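Fumarate lyase (Mesorhizobium sp., PDB 3C8T) belongs to the fumarase/aspartase superfamily of lyases, largely helical enzymes that assemble as tetramers. Local coordinates at residues A155-T159 / Y428-A432; L400-R405 / L419-T423. The contacts are given in a common frame with arbitrary orientation. Numbering follows the deposited sequence.

Contact 1 (A155-T159 / Y428-A432); sequences ALPVT and YLGSA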
# COMPACT_ATOMS: atom_id res chain seq x y z
N ALA A 155 -6.76 12.77 30.25
CA ALA A 155 -6.30 14.12 29.91
C ALA A 155 -7.13 15.18 30.67
O ALA A 155 -6.68 15.65 31.71
CB ALA A 155 -6.32 14.34 28.38
N LEU A 156 -8.33 15.51 30.17
CA LEU A 156 -9.28 16.34 30.90
C LEU A 156 -10.64 15.70 30.75
O LEU A 156 -10.81 14.81 29.91
CB LEU A 156 -9.32 17.78 30.37
CG LEU A 156 -8.13 18.74 30.52
CD1 LEU A 156 -8.44 20.05 29.85
CD2 LEU A 156 -7.72 19.01 32.00
N PRO A 157 -11.64 16.15 31.54
CA PRO A 157 -12.99 15.65 31.29
C PRO A 157 -13.55 16.01 29.89
O PRO A 157 -13.33 17.12 29.41
CB PRO A 157 -13.81 16.32 32.39
CG PRO A 157 -12.83 16.69 33.43
CD PRO A 157 -11.62 17.06 32.70
N VAL A 158 -14.28 15.08 29.27
CA VAL A 158 -15.12 15.41 28.09
C VAL A 158 -16.53 14.83 28.34
O VAL A 158 -16.78 14.34 29.43
CB VAL A 158 -14.52 14.88 26.73
CG1 VAL A 158 -13.14 15.49 26.43
CG2 VAL A 158 -14.50 13.35 26.66
N THR A 159 -17.45 14.91 27.39
CA THR A 159 -18.69 14.12 27.52
C THR A 159 -18.73 13.13 26.40
O THR A 159 -18.02 13.33 25.41
CB THR A 159 -19.97 14.99 27.50
OG1 THR A 159 -20.04 15.69 26.27
CG2 THR A 159 -19.98 15.99 28.65
N TYR A 428 -15.66 20.73 35.12
CA TYR A 428 -14.65 21.24 34.17
C TYR A 428 -14.83 20.76 32.74
O TYR A 428 -13.92 20.15 32.16
CB TYR A 428 -13.27 20.87 34.69
CG TYR A 428 -12.16 21.75 34.20
CD1 TYR A 428 -12.22 23.12 34.37
CD2 TYR A 428 -11.02 21.20 33.57
CE1 TYR A 428 -11.19 23.93 33.95
CE2 TYR A 428 -9.98 22.01 33.15
CZ TYR A 428 -10.08 23.38 33.33
OH TYR A 428 -9.04 24.23 32.93
N LEU A 429 -15.99 21.05 32.15
CA LEU A 429 -16.35 20.47 30.87
C LEU A 429 -16.30 21.48 29.73
O LEU A 429 -16.47 21.12 28.55
CB LEU A 429 -17.72 19.75 30.95
CG LEU A 429 -17.79 18.46 31.81
CD1 LEU A 429 -19.24 18.10 32.01
CD2 LEU A 429 -17.02 17.31 31.17
N GLY A 430 -16.05 22.73 30.09
CA GLY A 430 -15.73 23.79 29.14
C GLY A 430 -16.82 24.04 28.13
O GLY A 430 -17.98 24.26 28.51
N SER A 431 -16.45 24.00 26.85
CA SER A 431 -17.42 24.20 25.78
C SER A 431 -17.99 22.87 25.21
O SER A 431 -18.62 22.89 24.15
CB SER A 431 -16.78 25.03 24.67
OG SER A 431 -16.62 26.39 25.05
N ALA A 432 -17.75 21.75 25.88
CA ALA A 432 -18.19 20.46 25.37
C ALA A 432 -19.64 20.52 24.86
O ALA A 432 -19.93 20.23 23.67
CB ALA A 432 -18.04 19.39 26.44
O HOH W 1 -12.80 19.58 29.78
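No direct hydrogen bond joins 155-159 to 428-432; the two are held by apolar packing and one shared water. Leu-429 and Tyr-428 share the packing. Leu-429 CD2 lies 3.6 Å from Pro-157 CB and touches Val-158 O at 3.5 Å, while Leu-429 CD1 reaches Thr-159 CG2 at 4.0 Å. Tyr-428 offers its ring edge to two side chains, with CE2 3.9 Å from Leu-156 CD2 and CD2 4.3 Å from Pro-157 CD. The water donates to Pro-157 O (2.5 Å) and to Tyr-428 O (2.7 Å), bridging two carbonyls that could not bond each other. A type II' turn, closed by Ala-432 N to Leu-429 O at 3.0 Å, has Gly-430 at its positive-phi corner and brings Ala-432 CB to 4.2 Å from Thr-159 OG1. That hydroxyl is hydrogen-bonded to the backbone carbonyl of Arg-142 and caps helix 160-185 at Tyr-162 N; the Tyr-428 hydroxyl bonds Glu-367. The contact thus sets the adenylosuccinate lyase C-terminus region on the lyase region: strand 157-159, within this chain an outermost strand of the three-stranded antiparallel sheet, packs on the turn into helix 432-440, beside helix 366-377 and Ser-194 and Ser-199 of a second subunit.

Contact 2 (L400-R405 / L419-T423); sequences LFEVLR and LRDLT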
# COMPACT_ATOMS: atom_id res chain seq x y z
N LEU A 400 -6.15 14.42 45.08
CA LEU A 400 -5.58 15.75 44.97
C LEU A 400 -6.13 16.76 46.00
O LEU A 400 -5.35 17.56 46.54
CB LEU A 400 -5.67 16.29 43.54
CG LEU A 400 -5.07 17.69 43.28
CD1 LEU A 400 -3.54 17.75 43.51
CD2 LEU A 400 -5.45 18.22 41.92
N PHE A 401 -7.45 16.73 46.27
CA PHE A 401 -8.05 17.66 47.26
C PHE A 401 -7.40 17.50 48.65
O PHE A 401 -7.06 18.50 49.31
CB PHE A 401 -9.58 17.54 47.41
CG PHE A 401 -10.13 18.25 48.64
CD1 PHE A 401 -10.19 19.64 48.69
CD2 PHE A 401 -10.53 17.53 49.78
CE1 PHE A 401 -10.64 20.32 49.83
CE2 PHE A 401 -10.99 18.19 50.93
CZ PHE A 401 -11.04 19.59 50.96
N GLU A 402 -7.25 16.23 49.08
CA GLU A 402 -6.64 15.93 50.37
C GLU A 402 -5.17 16.38 50.47
O GLU A 402 -4.68 16.64 51.55
CB GLU A 402 -6.78 14.46 50.76
CG GLU A 402 -8.23 13.84 50.81
CD GLU A 402 -9.25 14.54 51.75
OE1 GLU A 402 -10.47 14.22 51.61
OE2 GLU A 402 -8.88 15.38 52.62
N VAL A 403 -4.46 16.49 49.35
CA VAL A 403 -3.09 17.04 49.39
C VAL A 403 -3.16 18.57 49.41
O VAL A 403 -2.57 19.21 50.30
CB VAL A 403 -2.23 16.55 48.21
CG1 VAL A 403 -0.85 17.19 48.22
CG2 VAL A 403 -2.07 15.02 48.25
N LEU A 404 -3.94 19.15 48.50
CA LEU A 404 -3.97 20.62 48.31
C LEU A 404 -4.47 21.42 49.51
O LEU A 404 -4.02 22.54 49.77
CB LEU A 404 -4.78 21.02 47.06
CG LEU A 404 -4.24 20.60 45.69
CD1 LEU A 404 -5.20 21.07 44.60
CD2 LEU A 404 -2.80 21.08 45.44
N ARG A 405 -5.41 20.81 50.23
CA ARG A 405 -6.02 21.40 51.42
C ARG A 405 -5.02 21.67 52.54
O ARG A 405 -5.27 22.51 53.40
CB ARG A 405 -7.13 20.46 51.94
CG ARG A 405 -6.61 19.41 52.94
CD ARG A 405 -7.70 18.47 53.43
NE ARG A 405 -8.78 19.14 54.16
CZ ARG A 405 -9.87 18.52 54.62
NH1 ARG A 405 -10.02 17.20 54.44
NH2 ARG A 405 -10.81 19.21 55.27
N LEU A 419 -11.67 24.55 46.59
CA LEU A 419 -10.81 23.39 46.27
C LEU A 419 -11.59 22.10 45.99
O LEU A 419 -11.27 21.38 45.02
CB LEU A 419 -9.74 23.15 47.36
CG LEU A 419 -8.52 24.07 47.30
CD1 LEU A 419 -7.57 23.79 48.46
CD2 LEU A 419 -7.80 23.92 45.91
N ARG A 420 -12.59 21.82 46.84
CA ARG A 420 -13.56 20.75 46.60
C ARG A 420 -14.26 20.87 45.23
O ARG A 420 -14.33 19.89 44.50
CB ARG A 420 -14.64 20.71 47.69
CG ARG A 420 -14.11 20.28 48.98
CD ARG A 420 -15.21 20.18 49.98
NE ARG A 420 -14.66 19.81 51.27
CZ ARG A 420 -14.32 18.57 51.62
NH1 ARG A 420 -14.49 17.55 50.78
NH2 ARG A 420 -13.83 18.36 52.83
N ASP A 421 -14.75 22.06 44.91
CA ASP A 421 -15.40 22.33 43.60
C ASP A 421 -14.42 22.11 42.39
O ASP A 421 -14.76 21.46 41.41
CB ASP A 421 -15.98 23.75 43.60
CG ASP A 421 -17.20 23.90 44.55
OD1 ASP A 421 -17.75 22.84 44.98
OD2 ASP A 421 -17.59 25.06 44.87
N LEU A 422 -13.22 22.66 42.51
CA LEU A 422 -12.22 22.63 41.43
C LEU A 422 -11.63 21.24 41.18
O LEU A 422 -11.20 20.95 40.06
CB LEU A 422 -11.09 23.62 41.72
CG LEU A 422 -11.50 25.10 41.70
CD1 LEU A 422 -10.47 25.96 42.44
CD2 LEU A 422 -11.72 25.59 40.27
N THR A 423 -11.60 20.41 42.21
CA THR A 423 -11.13 19.05 42.10
C THR A 423 -12.21 18.04 41.72
O THR A 423 -11.90 16.87 41.57
CB THR A 423 -10.33 18.58 43.35
OG1 THR A 423 -11.11 18.72 44.54
CG2 THR A 423 -9.05 19.38 43.47
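Phe-401 belongs to the short helix 400-404; its CA-to-CB bond points toward the last turn of helix 416-422, and its ring organises this helix-helix packing within the adenylosuccinate lyase C-terminus region. Over one face lies the aliphatic part of Arg-420, whose CG sits 3.9 Å from the centroid of the Phe-401 ring, 23° off the normal, in a CH-pi contact. The guanidinium turns its own face to the ring, with Arg-420 NH2 3.4 Å from Phe-401 CE2. At the ring edge, Leu-419 CB approaches Phe-401 CD1 to 3.8 Å. The end of the Leu-419 side chain meets helix 400-404: its CD2 is 4.1 Å from Leu-404 CD1, and its CD1 4.0 Å from Leu-404 O. Val-369 of helix 366-377 touches both leucines. Thr-423 closes the other end, its CG2 4.1 Å from Leu-400 CD2 and its OG1 3.5 Å from Phe-401 CB. That hydroxyl donates to Leu-419 O (2.7 Å), four residues back. At the solvent-facing edge Arg-405 NH2 and Arg-420 NH2 stand 4.0 Å apart, but Arg-405 is paired with Glu-402 of its own helix (NH1 to OE2, 2.8 Å) and with Glu-416 at the start of helix 416-422. The chemistry implies apolar and CH-pi cohesion between the segments, with a salt bridge to Glu-416 linking the two helices just beyond them.

Both contacts are mostly buried and lack direct hydrogen bonds between their segments, yet they bury different kinds of surface. Contact 1 joins parts of the chain 269 residues apart and borders a second subunit; contact 2 joins two short helices 14 residues apart, with no other chain of the assembly touching its segments. A water bridging two carbonyls marks the first, whereas the second runs from leucines inside, past a CH-pi contact, to an exposed Arg-420 and a partly exposed Arg-405. Helix 366-377 is common ground, packing against side chains of both. Their centres lie about 18 Å apart, contact 2 farther out from the chain's centre, and helix 416-422 leads on from contact 2 into the loop of contact 1.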